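PDB 2HNK: SAM-dependent O-methyltransferase from Leptospira interrogans, which probably transfers a methyl group from S-adenosylmethionine to a hydroxyl oxygen of a substrate, and is seen here with the product S-adenosylhomocysteine bound. Local coordinates for residues R63-G68 against E123-L128; L153-D156 against N162-P165; L166-L171 against Y209-V214; S217-P220 against S226-R229. All coordinates share one frame; numbering follows the deposited sequence.

Contact 1. Residues R63-G68 against E123-L128; sequences RIIEIG and ETLQVL. With SAH (S-adenosyl-L-homocysteine), chain O.
This is a buried, purely apolar helix-on-sheet contact in the Rossmann-like fold of a class I methyltransferase. Strand 63-67 is a central strand of the sheet, and helix 121-130 packs on one face of it. The strand and helix segments run nearly antiparallel, at 151°, with axes 11.1 Å apart. Alternation along the strand turns I65 to the helix, and the end of I67 also reaches it. L125 stands between these two isoleucines and gives one methyl to each. Its CD1 lies 3.9 Å from I67 CD1, where the two side chains cross at about a right angle. Its CD2 faces I65 CG2, and here the two side chains run alongside each other, pointing opposite ways. I65 has its CG1 anti to the carbonyl carbon (chi1 -61°), which sends CD1 toward L128. F151 of the neighbouring strand and I167 of helix 160-170 extend the same apolar layer. At its C-terminal end the strand opens into the cofactor site. G68 O accepts a 3.0 Å hydrogen bond from the amino N of SAH. Back inside the strand, I65 CD1 and L128 CD2 meet tip to tip at 3.7 Å.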
loop_
_atom_site.group_PDB
_atom_site.type_symbol
_atom_site.label_atom_id
_atom_site.label_comp_id
_atom_site.label_asym_id
_atom_site.label_seq_id
_atom_site.Cartn_x
_atom_site.Cartn_y
_atom_site.Cartn_z
ATOM N N ARG C 63 -0.141 16.085 -6.951
ATOM C CA ARG C 63 1.205 16.611 -7.155
ATOM C C ARG C 63 2.239 15.661 -6.587
ATOM O O ARG C 63 2.335 15.492 -5.370
ATOM C CB ARG C 63 1.362 18.007 -6.530
ATOM C CG ARG C 63 0.512 19.108 -7.184
ATOM C CD ARG C 63 0.829 19.269 -8.678
ATOM N NE ARG C 63 0.033 20.333 -9.290
ATOM C CZ ARG C 63 -1.120 20.147 -9.928
ATOM N NH1 ARG C 63 -1.633 18.929 -10.077
ATOM N NH2 ARG C 63 -1.761 21.194 -10.438
ATOM N N ILE C 64 3.013 15.051 -7.481
ATOM C CA ILE C 64 4.022 14.060 -7.106
ATOM C C ILE C 64 5.434 14.562 -7.431
ATOM O O ILE C 64 5.639 15.221 -8.445
ATOM C CB ILE C 64 3.771 12.702 -7.831
ATOM C CG1 ILE C 64 2.395 12.132 -7.448
ATOM C CG2 ILE C 64 4.901 11.703 -7.536
ATOM C CD1 ILE C 64 2.026 10.860 -8.173
ATOM N N ILE C 65 6.399 14.250 -6.570
ATOM C CA ILE C 65 7.809 14.425 -6.926
ATOM C C ILE C 65 8.548 13.098 -6.837
ATOM O O ILE C 65 8.545 12.449 -5.796
ATOM C CB ILE C 65 8.536 15.488 -6.069
ATOM C CG1 ILE C 65 7.892 16.867 -6.246
ATOM C CG2 ILE C 65 10.035 15.547 -6.426
ATOM C CD1 ILE C 65 8.474 17.935 -5.328
ATOM N N GLU C 66 9.174 12.712 -7.946
ATOM C CA GLU C 66 10.034 11.545 -7.989
ATOM C C GLU C 66 11.494 11.985 -7.927
ATOM O O GLU C 66 11.951 12.752 -8.774
ATOM C CB GLU C 66 9.756 10.722 -9.254
ATOM C CG GLU C 66 10.750 9.591 -9.492
ATOM C CD GLU C 66 10.342 8.700 -10.637
ATOM O OE1 GLU C 66 10.847 8.890 -11.773
ATOM O OE2 GLU C 66 9.489 7.826 -10.409
ATOM N N ILE C 67 12.208 11.492 -6.915
ATOM C CA ILE C 67 13.631 11.759 -6.747
ATOM C C ILE C 67 14.400 10.536 -7.245
ATOM O O ILE C 67 14.550 9.535 -6.518
ATOM C CB ILE C 67 14.010 12.048 -5.263
ATOM C CG1 ILE C 67 13.117 13.142 -4.646
ATOM C CG2 ILE C 67 15.477 12.455 -5.150
ATOM C CD1 ILE C 67 13.025 13.059 -3.142
ATOM N N GLY C 68 14.881 10.617 -8.481
ATOM C CA GLY C 68 15.556 9.494 -9.119
ATOM C C GLY C 68 14.648 8.816 -10.119
ATOM O O GLY C 68 13.754 8.037 -9.751
ATOM N N GLU C 123 19.595 20.205 -4.521
ATOM C CA GLU C 123 19.406 21.554 -5.042
ATOM C C GLU C 123 18.011 21.805 -5.579
ATOM O O GLU C 123 17.404 22.833 -5.278
ATOM C CB GLU C 123 20.366 21.803 -6.190
ATOM C CG GLU C 123 21.705 22.345 -5.796
ATOM C CD GLU C 123 22.431 22.867 -7.010
ATOM O OE1 GLU C 123 23.495 22.297 -7.361
ATOM O OE2 GLU C 123 21.905 23.829 -7.631
ATOM N N THR C 124 17.516 20.876 -6.396
ATOM C CA THR C 124 16.206 21.011 -7.007
ATOM C C THR C 124 15.138 21.168 -5.930
ATOM O O THR C 124 14.228 21.998 -6.051
ATOM C CB THR C 124 15.901 19.822 -7.929
ATOM O OG1 THR C 124 16.871 19.787 -8.989
ATOM C CG2 THR C 124 14.500 19.937 -8.526
ATOM N N LEU C 125 15.275 20.395 -4.859
ATOM C CA LEU C 125 14.303 20.418 -3.783
ATOM C C LEU C 125 14.420 21.694 -2.948
ATOM O O LEU C 125 13.408 22.256 -2.549
ATOM C CB LEU C 125 14.417 19.158 -2.906
ATOM C CG LEU C 125 14.126 17.787 -3.542
ATOM C CD1 LEU C 125 14.257 16.705 -2.479
ATOM C CD2 LEU C 125 12.753 17.726 -4.214
ATOM N N GLN C 126 15.650 22.147 -2.695
ATOM C CA GLN C 126 15.869 23.374 -1.914
ATOM C C GLN C 126 15.352 24.618 -2.624
ATOM O O GLN C 126 14.698 25.447 -2.006
ATOM C CB GLN C 126 17.339 23.566 -1.544
ATOM C CG GLN C 126 17.570 24.708 -0.553
ATOM C CD GLN C 126 16.844 24.494 0.769
ATOM O OE1 GLN C 126 17.055 23.494 1.454
ATOM N NE2 GLN C 126 15.982 25.439 1.128
ATOM N N VAL C 127 15.631 24.733 -3.918
ATOM C CA VAL C 127 15.120 25.835 -4.736
ATOM C C VAL C 127 13.585 25.883 -4.721
ATOM O O VAL C 127 12.978 26.961 -4.698
ATOM C CB VAL C 127 15.646 25.732 -6.185
ATOM C CG1 VAL C 127 14.957 26.739 -7.093
ATOM C CG2 VAL C 127 17.150 25.926 -6.213
ATOM N N LEU C 128 12.971 24.704 -4.720
ATOM C CA LEU C 128 11.518 24.553 -4.680
ATOM C C LEU C 128 10.957 24.988 -3.319
ATOM O O LEU C 128 9.915 25.656 -3.246
ATOM C CB LEU C 128 11.157 23.093 -4.983
ATOM C CG LEU C 128 9.916 22.763 -5.803
ATOM C CD1 LEU C 128 9.883 23.523 -7.120
ATOM C CD2 LEU C 128 9.873 21.271 -6.061
HETATM N N SAH O . 12.828 5.242 -10.463
HETATM C CA SAH O . 13.696 4.553 -11.467
HETATM C CB SAH O . 14.957 4.015 -10.789
HETATM C CG SAH O . 15.867 5.100 -10.208
HETATM S SD SAH O . 17.594 4.585 -10.326
HETATM C C SAH O . 12.976 3.451 -12.262
HETATM O O SAH O . 13.530 2.880 -13.206
HETATM O OXT SAH O . 11.828 3.105 -11.988
HETATM C "C5'" SAH O . 18.257 6.101 -9.587
HETATM C "C4'" SAH O . 18.371 7.294 -10.530
HETATM O "O4'" SAH O . 18.651 8.447 -9.763
HETATM C "C3'" SAH O . 19.498 7.151 -11.540
HETATM O "O3'" SAH O . 18.974 7.365 -12.829
HETATM C "C2'" SAH O . 20.496 8.246 -11.218
HETATM O "O2'" SAH O . 20.955 8.867 -12.401
HETATM C "C1'" SAH O . 19.675 9.211 -10.369
HETATM N N9 SAH O . 20.470 9.951 -9.363
HETATM C C8 SAH O . 21.632 9.570 -8.730
HETATM N N7 SAH O . 22.019 10.566 -7.895
HETATM C C5 SAH O . 21.120 11.576 -7.979
HETATM C C6 SAH O . 21.020 12.821 -7.357
HETATM N N6 SAH O . 21.930 13.220 -6.477
HETATM N N1 SAH O . 19.963 13.657 -7.666
HETATM C C2 SAH O . 19.001 13.265 -8.579
HETATM N N3 SAH O . 19.103 12.031 -9.193
HETATM C C4 SAH O . 20.145 11.202 -8.903
#

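Contact 2. Residues L153-D156 against N162-P165; sequences LDAD and NYYP. With SAH (S-adenosyl-L-homocysteine), chain O.
Y163 lays its ring across the side chain of L153, the two crossing at about a right angle. L153 CD1 comes 3.8 Å from Y163 CD2 and approaches the ring obliquely. A155 CB adds a looser oblique contact at CE2. The ring's far end is polar. Y163 OH donates a 2.6 Å hydrogen bond to D156 OD1, which receives it on its syn lone pair. The carboxylate stands almost square to the ring, with 86° between the planes. D156 reaches this place because its CG sits between the backbone N and the carbonyl carbon (chi1 56°), the crowded position. Its other oxygen, OD2, is held by N159. Two fixed oxygens should leave the carboxylate little freedom to rotate. The backbone O of D156 also lies in the ring plane, at the edge. In the Rossmann-like fold, the loop after strand 148-153 crosses the C-terminal edge of the parallel strands, where the cofactor binds. Helix 160-170 then turns back over the sheet, and Y163 ties its start to that loop. The adenine of SAH lies beside this link. Its N6 is 3.0 Å from D156 OD1 and 3.1 Å from Y163 OH. D156 is an observed binding residue for this ligand. D154 serves the other end of SAH. Its OD2 accepts a 3.0 Å hydrogen bond from the amino N, while OD1 forms a salt bridge with K157. A121 and L122 of helix 121-130 also pack against Y163.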
loop_
_atom_site.group_PDB
_atom_site.type_symbol
_atom_site.label_atom_id
_atom_site.label_comp_id
_atom_site.label_asym_id
_atom_site.label_seq_id
_atom_site.Cartn_x
_atom_site.Cartn_y
_atom_site.Cartn_z
ATOM N N LEU C 153 11.034 8.295 -3.376
ATOM C CA LEU C 153 12.466 8.392 -3.150
ATOM C C LEU C 153 13.204 7.153 -3.678
ATOM O O LEU C 153 13.103 6.061 -3.109
ATOM C CB LEU C 153 12.774 8.608 -1.658
ATOM C CG LEU C 153 14.252 8.596 -1.232
ATOM C CD1 LEU C 153 15.085 9.649 -2.004
ATOM C CD2 LEU C 153 14.406 8.772 0.278
ATOM N N ASP C 154 13.966 7.357 -4.751
ATOM C CA ASP C 154 14.712 6.292 -5.408
ATOM C C ASP C 154 16.006 6.810 -6.054
ATOM O O ASP C 154 16.371 6.410 -7.158
ATOM C CB ASP C 154 13.826 5.623 -6.461
ATOM C CG ASP C 154 14.382 4.294 -6.935
ATOM O OD1 ASP C 154 15.222 3.687 -6.229
ATOM O OD2 ASP C 154 13.959 3.858 -8.016
ATOM N N ALA C 155 16.706 7.694 -5.354
ATOM C CA ALA C 155 17.922 8.307 -5.888
ATOM C C ALA C 155 19.176 7.704 -5.251
ATOM O O ALA C 155 19.203 6.510 -4.937
ATOM C CB ALA C 155 17.877 9.821 -5.705
ATOM N N ASP C 156 20.215 8.518 -5.077
ATOM C CA ASP C 156 21.461 8.043 -4.477
ATOM C C ASP C 156 21.257 7.751 -2.988
ATOM O O ASP C 156 20.823 8.612 -2.225
ATOM C CB ASP C 156 22.616 9.023 -4.732
ATOM C CG ASP C 156 22.320 10.423 -4.238
ATOM O OD1 ASP C 156 21.242 10.961 -4.576
ATOM O OD2 ASP C 156 23.177 10.985 -3.515
ATOM N N ASN C 162 19.546 12.850 3.971
ATOM C CA ASN C 162 19.509 14.272 3.629
ATOM C C ASN C 162 18.276 14.689 2.831
ATOM O O ASN C 162 17.825 15.837 2.931
ATOM C CB ASN C 162 20.791 14.682 2.899
ATOM C CG ASN C 162 22.035 14.399 3.720
ATOM O OD1 ASN C 162 22.081 14.695 4.912
ATOM N ND2 ASN C 162 23.037 13.800 3.094
ATOM N N TYR C 163 17.728 13.764 2.040
ATOM C CA TYR C 163 16.490 14.033 1.314
ATOM C C TYR C 163 15.311 14.149 2.280
ATOM O O TYR C 163 14.424 14.992 2.099
ATOM C CB TYR C 163 16.232 12.957 0.249
ATOM C CG TYR C 163 17.231 12.988 -0.891
ATOM C CD1 TYR C 163 17.379 14.137 -1.672
ATOM C CD2 TYR C 163 18.030 11.877 -1.192
ATOM C CE1 TYR C 163 18.292 14.185 -2.721
ATOM C CE2 TYR C 163 18.947 11.910 -2.252
ATOM C CZ TYR C 163 19.074 13.078 -3.002
ATOM O OH TYR C 163 19.974 13.166 -4.042
ATOM N N TYR C 164 15.341 13.325 3.326
ATOM C CA TYR C 164 14.233 13.200 4.272
ATOM C C TYR C 164 13.654 14.527 4.805
ATOM O O TYR C 164 12.462 14.787 4.617
ATOM C CB TYR C 164 14.600 12.229 5.401
ATOM C CG TYR C 164 13.463 11.950 6.349
ATOM C CD1 TYR C 164 12.336 11.242 5.928
ATOM C CD2 TYR C 164 13.511 12.392 7.674
ATOM C CE1 TYR C 164 11.275 10.990 6.808
ATOM C CE2 TYR C 164 12.461 12.140 8.557
ATOM C CZ TYR C 164 11.346 11.445 8.114
ATOM O OH TYR C 164 10.309 11.189 8.982
ATOM N N PRO C 165 14.480 15.374 5.462
ATOM C CA PRO C 165 13.913 16.656 5.953
ATOM C C PRO C 165 13.316 17.544 4.862
ATOM O O PRO C 165 12.310 18.197 5.107
ATOM C CB PRO C 165 15.107 17.341 6.642
ATOM C CG PRO C 165 16.333 16.631 6.106
ATOM C CD PRO C 165 15.905 15.226 5.830
HETATM N N SAH O . 12.828 5.242 -10.463
HETATM C CA SAH O . 13.696 4.553 -11.467
HETATM C CB SAH O . 14.957 4.015 -10.789
HETATM C CG SAH O . 15.867 5.100 -10.208
HETATM S SD SAH O . 17.594 4.585 -10.326
HETATM C C SAH O . 12.976 3.451 -12.262
HETATM O O SAH O . 13.530 2.880 -13.206
HETATM O OXT SAH O . 11.828 3.105 -11.988
HETATM C "C5'" SAH O . 18.257 6.101 -9.587
HETATM C "C4'" SAH O . 18.371 7.294 -10.530
HETATM O "O4'" SAH O . 18.651 8.447 -9.763
HETATM C "C3'" SAH O . 19.498 7.151 -11.540
HETATM O "O3'" SAH O . 18.974 7.365 -12.829
HETATM C "C2'" SAH O . 20.496 8.246 -11.218
HETATM O "O2'" SAH O . 20.955 8.867 -12.401
HETATM C "C1'" SAH O . 19.675 9.211 -10.369
HETATM N N9 SAH O . 20.470 9.951 -9.363
HETATM C C8 SAH O . 21.632 9.570 -8.730
HETATM N N7 SAH O . 22.019 10.566 -7.895
HETATM C C5 SAH O . 21.120 11.576 -7.979
HETATM C C6 SAH O . 21.020 12.821 -7.357
HETATM N N6 SAH O . 21.930 13.220 -6.477
HETATM N N1 SAH O . 19.963 13.657 -7.666
HETATM C C2 SAH O . 19.001 13.265 -8.579
HETATM N N3 SAH O . 19.103 12.031 -9.193
HETATM C C4 SAH O . 20.145 11.202 -8.903
#

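Contact 3. Residues L166-L171 against Y209-V214; sequences LILKLL and YNDSLV
L168 points from helix 160-170 into the turn that follows helix 196-210, and its two methyls part company there. CD1 goes to V214 and CD2 to D211. The L168 and V214 side chains cross obliquely, with L168 CD1 3.8 Å from V214 CG1. V214 has CG1 anti to its carbonyl carbon (chi1 -50°), and this branch does the touching. L168 and D211 come from opposite directions, and the leucine methyl CD2 ends 3.4 Å from D211 OD2. This is an apolar methyl beside a carboxylate oxygen, not a polar bond. The oxygen has its polar partner elsewhere, in the hydroxyl of Y164, one turn earlier on the same helix as L168. Helix 160-170 therefore meets D211 twice, once through a hydrogen bond and once through a methyl. The second carboxylate oxygen turns inward to its own loop. D211 OD1 accepts a 3.0 Å hydrogen bond from L213 N, at an N-H...acceptor angle of 159°. The donor comes from above the carboxylate plane, 56° out of it. With each oxygen engaged, the carboxylate is probably held in one orientation. The loop also faces the dimer interface. R22 of the second subunit donates a hydrogen bond to D211 O and a weak one to V214 O. D211 to V214 form a type I beta turn, with a weak, 3.4 Å bond from V214 N to D211 O. The bond from L213 N to D211 OD1 is an Asx turn. It overlaps the beta turn, and together they lead from helix 196-210 into strand 214-219, outermost in this chain's sheet.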
loop_
_atom_site.group_PDB
_atom_site.type_symbol
_atom_site.label_atom_id
_atom_site.label_comp_id
_atom_site.label_asym_id
_atom_site.label_seq_id
_atom_site.Cartn_x
_atom_site.Cartn_y
_atom_site.Cartn_z
ATOM N N LEU C 166 13.911 17.542 3.671
ATOM C CA LEU C 166 13.397 18.301 2.521
ATOM C C LEU C 166 12.054 17.769 1.989
ATOM O O LEU C 166 11.165 18.552 1.595
ATOM C CB LEU C 166 14.431 18.326 1.383
ATOM C CG LEU C 166 15.889 18.766 1.622
ATOM C CD1 LEU C 166 16.713 18.599 0.336
ATOM C CD2 LEU C 166 16.003 20.203 2.132
ATOM N N ILE C 167 11.924 16.443 1.962
ATOM C CA ILE C 167 10.674 15.772 1.586
ATOM C C ILE C 167 9.572 16.155 2.558
ATOM O O ILE C 167 8.462 16.485 2.158
ATOM C CB ILE C 167 10.851 14.225 1.580
ATOM C CG1 ILE C 167 11.761 13.799 0.412
ATOM C CG2 ILE C 167 9.494 13.505 1.548
ATOM C CD1 ILE C 167 12.405 12.443 0.589
ATOM N N LEU C 168 9.909 16.126 3.843
ATOM C CA LEU C 168 8.956 16.351 4.913
ATOM C C LEU C 168 8.451 17.794 4.912
ATOM O O LEU C 168 7.299 18.055 5.262
ATOM C CB LEU C 168 9.625 16.023 6.245
ATOM C CG LEU C 168 8.907 15.073 7.195
ATOM C CD1 LEU C 168 8.453 13.804 6.476
ATOM C CD2 LEU C 168 9.834 14.744 8.365
ATOM N N LYS C 169 9.326 18.718 4.517
ATOM C CA LYS C 169 9.000 20.131 4.394
ATOM C C LYS C 169 8.124 20.392 3.160
ATOM O O LYS C 169 7.170 21.180 3.216
ATOM C CB LYS C 169 10.292 20.963 4.364
ATOM C CG LYS C 169 10.074 22.480 4.263
ATOM C CD LYS C 169 10.778 23.228 5.398
ATOM C CE LYS C 169 10.020 23.086 6.718
ATOM N NZ LYS C 169 10.881 23.368 7.916
ATOM N N LEU C 170 8.429 19.713 2.055
ATOM C CA LEU C 170 7.638 19.874 0.833
ATOM C C LEU C 170 6.279 19.182 0.899
ATOM O O LEU C 170 5.332 19.625 0.256
ATOM C CB LEU C 170 8.419 19.409 -0.400
ATOM C CG LEU C 170 9.480 20.389 -0.918
ATOM C CD1 LEU C 170 10.499 19.673 -1.782
ATOM C CD2 LEU C 170 8.847 21.570 -1.677
ATOM N N LEU C 171 6.186 18.101 1.672
ATOM C CA LEU C 171 4.934 17.353 1.797
ATOM C C LEU C 171 3.881 18.108 2.598
ATOM O O LEU C 171 4.188 18.679 3.642
ATOM C CB LEU C 171 5.159 15.987 2.459
ATOM C CG LEU C 171 5.625 14.770 1.668
ATOM C CD1 LEU C 171 5.793 13.594 2.630
ATOM C CD2 LEU C 171 4.650 14.401 0.543
ATOM N N TYR C 209 11.672 5.774 11.668
ATOM C CA TYR C 209 11.181 5.017 12.813
ATOM C C TYR C 209 11.045 5.833 14.090
ATOM O O TYR C 209 10.118 5.617 14.857
ATOM C CB TYR C 209 12.079 3.813 13.095
ATOM C CG TYR C 209 11.568 2.963 14.233
ATOM C CD1 TYR C 209 10.374 2.255 14.111
ATOM C CD2 TYR C 209 12.267 2.876 15.435
ATOM C CE1 TYR C 209 9.895 1.479 15.147
ATOM C CE2 TYR C 209 11.792 2.098 16.483
ATOM C CZ TYR C 209 10.607 1.403 16.326
ATOM O OH TYR C 209 10.125 0.626 17.348
ATOM N N ASN C 210 11.975 6.749 14.323
ATOM C CA ASN C 210 11.987 7.511 15.562
ATOM C C ASN C 210 11.292 8.862 15.428
ATOM O O ASN C 210 11.196 9.615 16.393
ATOM C CB ASN C 210 13.427 7.669 16.058
ATOM C CG ASN C 210 14.055 6.337 16.459
ATOM O OD1 ASN C 210 13.591 5.669 17.383
ATOM N ND2 ASN C 210 15.112 5.945 15.763
ATOM N N ASP C 211 10.798 9.154 14.229
ATOM C CA ASP C 211 10.106 10.407 13.947
ATOM C C ASP C 211 8.617 10.316 14.292
ATOM O O ASP C 211 7.865 9.567 13.657
ATOM C CB ASP C 211 10.282 10.790 12.477
ATOM C CG ASP C 211 9.940 12.237 12.205
ATOM O OD1 ASP C 211 9.437 12.911 13.121
ATOM O OD2 ASP C 211 10.169 12.698 11.068
ATOM N N SER C 212 8.204 11.086 15.295
ATOM C CA SER C 212 6.817 11.084 15.771
ATOM C C SER C 212 5.910 11.884 14.845
ATOM O O SER C 212 4.696 11.833 14.966
ATOM C CB SER C 212 6.737 11.637 17.197
ATOM O OG SER C 212 7.208 12.975 17.233
ATOM N N LEU C 213 6.509 12.611 13.912
ATOM C CA LEU C 213 5.753 13.386 12.936
ATOM C C LEU C 213 5.228 12.534 11.780
ATOM O O LEU C 213 4.447 13.022 10.958
ATOM C CB LEU C 213 6.599 14.547 12.394
ATOM C CG LEU C 213 7.034 15.662 13.361
ATOM C CD1 LEU C 213 7.653 16.793 12.566
ATOM C CD2 LEU C 213 5.879 16.188 14.193
ATOM N N VAL C 214 5.658 11.274 11.719
ATOM C CA VAL C 214 5.246 10.358 10.653
ATOM C C VAL C 214 4.838 8.980 11.180
ATOM O O VAL C 214 5.100 8.640 12.332
ATOM C CB VAL C 214 6.361 10.170 9.561
ATOM C CG1 VAL C 214 6.900 11.516 9.071
ATOM C CG2 VAL C 214 7.503 9.270 10.069
#

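Contact 4. Residues S217-P220 against S226-R229; sequences SLVP and SLVR. With SO4 (sulfate ion), chain M.
This contact belongs to the C-terminal beta hairpin of strands 214-219 and 225-230, which forms the last two strands of this chain's sheet in a Rossmann-like methyltransferase. Strand 225-230 runs antiparallel to its neighbour 175-180, as in the class I fold. The two hairpin segments lie 161° apart in direction. S217 and L227 form a hydrogen-bonded pair. L227 N donates to S217 O at 2.7 Å, and the bond is almost straight, at 179°. The return bond, S217 N to L227 O, is 2.9 Å long. S217 O also takes a CA-H...O contact from S226. L218 and S226 make the adjoining non-hydrogen-bonded pair. On their face S226 OG rests 3.5 Å from L218 CG. On the face of S217 and L227, V219 CG2 comes 4.1 Å from L227 CD1, the branches meeting at a slant. F51 and L55 of helix 46-59 cover L227 there. The second subunit packs here too: its F51 touches S217, and the two copies of V219 meet. Further along, R229 extends its chain from CG to NE and brings its guanidinium edge to a sulfate, probably from the crystallisation liquor, which K57 of the second subunit also binds. R229 NH1 donates to sulfate O1 at 2.8 Å, and NH2 makes a weak bond to the same oxygen at 3.3 Å.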
loop_
_atom_site.group_PDB
_atom_site.type_symbol
_atom_site.label_atom_id
_atom_site.label_comp_id
_atom_site.label_asym_id
_atom_site.label_seq_id
_atom_site.Cartn_x
_atom_site.Cartn_y
_atom_site.Cartn_z
ATOM N N SER C 217 5.119 2.096 7.330
ATOM C CA SER C 217 4.921 0.687 7.038
ATOM C C SER C 217 5.999 0.247 6.054
ATOM O O SER C 217 6.087 0.778 4.947
ATOM C CB SER C 217 3.524 0.428 6.475
ATOM O OG SER C 217 3.358 -0.951 6.191
ATOM N N LEU C 218 6.828 -0.704 6.476
ATOM C CA LEU C 218 7.925 -1.202 5.656
ATOM C C LEU C 218 7.527 -2.525 4.989
ATOM O O LEU C 218 7.535 -3.593 5.609
ATOM C CB LEU C 218 9.198 -1.361 6.493
ATOM C CG LEU C 218 10.547 -1.390 5.749
ATOM C CD1 LEU C 218 11.703 -1.272 6.740
ATOM C CD2 LEU C 218 10.716 -2.627 4.849
ATOM N N VAL C 219 7.205 -2.427 3.706
ATOM C CA VAL C 219 6.577 -3.501 2.956
ATOM C C VAL C 219 7.660 -4.322 2.259
ATOM O O VAL C 219 8.471 -3.763 1.529
ATOM C CB VAL C 219 5.602 -2.904 1.900
ATOM C CG1 VAL C 219 4.864 -3.998 1.144
ATOM C CG2 VAL C 219 4.627 -1.942 2.558
ATOM N N PRO C 220 7.685 -5.652 2.486
ATOM C CA PRO C 220 8.724 -6.449 1.827
ATOM C C PRO C 220 8.411 -6.762 0.359
ATOM O O PRO C 220 8.460 -7.917 -0.075
ATOM C CB PRO C 220 8.808 -7.710 2.694
ATOM C CG PRO C 220 7.429 -7.863 3.276
ATOM C CD PRO C 220 6.827 -6.473 3.367
ATOM N N SER C 226 9.129 1.456 1.845
ATOM C CA SER C 226 8.567 2.093 3.023
ATOM C C SER C 226 7.491 3.067 2.649
ATOM O O SER C 226 7.684 3.924 1.788
ATOM C CB SER C 226 9.635 2.812 3.846
ATOM O OG SER C 226 10.310 1.891 4.670
ATOM N N LEU C 227 6.349 2.918 3.306
ATOM C CA LEU C 227 5.254 3.862 3.177
ATOM C C LEU C 227 5.338 4.762 4.390
ATOM O O LEU C 227 5.124 4.312 5.517
ATOM C CB LEU C 227 3.917 3.119 3.118
ATOM C CG LEU C 227 3.787 2.113 1.962
ATOM C CD1 LEU C 227 2.433 1.434 1.968
ATOM C CD2 LEU C 227 4.064 2.784 0.606
ATOM N N VAL C 228 5.695 6.019 4.154
ATOM C CA VAL C 228 5.923 6.987 5.230
ATOM C C VAL C 228 4.921 8.138 5.119
ATOM O O VAL C 228 5.048 9.020 4.258
ATOM C CB VAL C 228 7.379 7.537 5.216
ATOM C CG1 VAL C 228 7.633 8.433 6.409
ATOM C CG2 VAL C 228 8.393 6.411 5.188
ATOM N N ARG C 229 3.930 8.131 5.999
ATOM C CA ARG C 229 2.889 9.150 5.961
ATOM C C ARG C 229 3.140 10.265 6.972
ATOM O O ARG C 229 3.306 10.007 8.158
ATOM C CB ARG C 229 1.506 8.521 6.175
ATOM C CG ARG C 229 0.358 9.490 5.987
ATOM C CD ARG C 229 -0.946 8.910 6.506
ATOM N NE ARG C 229 -1.960 9.951 6.681
ATOM C CZ ARG C 229 -2.195 10.599 7.820
ATOM N NH1 ARG C 229 -1.498 10.325 8.919
ATOM N NH2 ARG C 229 -3.138 11.527 7.859
HETATM S S SO4 M . -3.058 11.484 12.012
HETATM O O1 SO4 M . -2.230 12.093 10.984
HETATM O O2 SO4 M . -2.438 10.254 12.495
HETATM O O3 SO4 M . -3.187 12.422 13.111
HETATM O O4 SO4 M . -4.359 11.162 11.454
#

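In the fold
From the N terminus, the four contacts close in series, and none encloses or crosses another. Contact 1 closes a loop of 54 residues between strand 63-67 and helix 121-130. Contact 2 closes a short one, joining the end of strand 148-153 to the helix it feeds. Its D154 N probably bonds to I67 O, and both contacts touch SAH. Contact 3 starts on that same helix and spans 37 residues to the turn after helix 196-210. Y164 and D211 join contacts 2 and 3. Contact 4 then closes the hairpin, where V214 packs on V228. Contacts 3 and 4 both reach the second subunit, so the series runs from cofactor site to dimer interface.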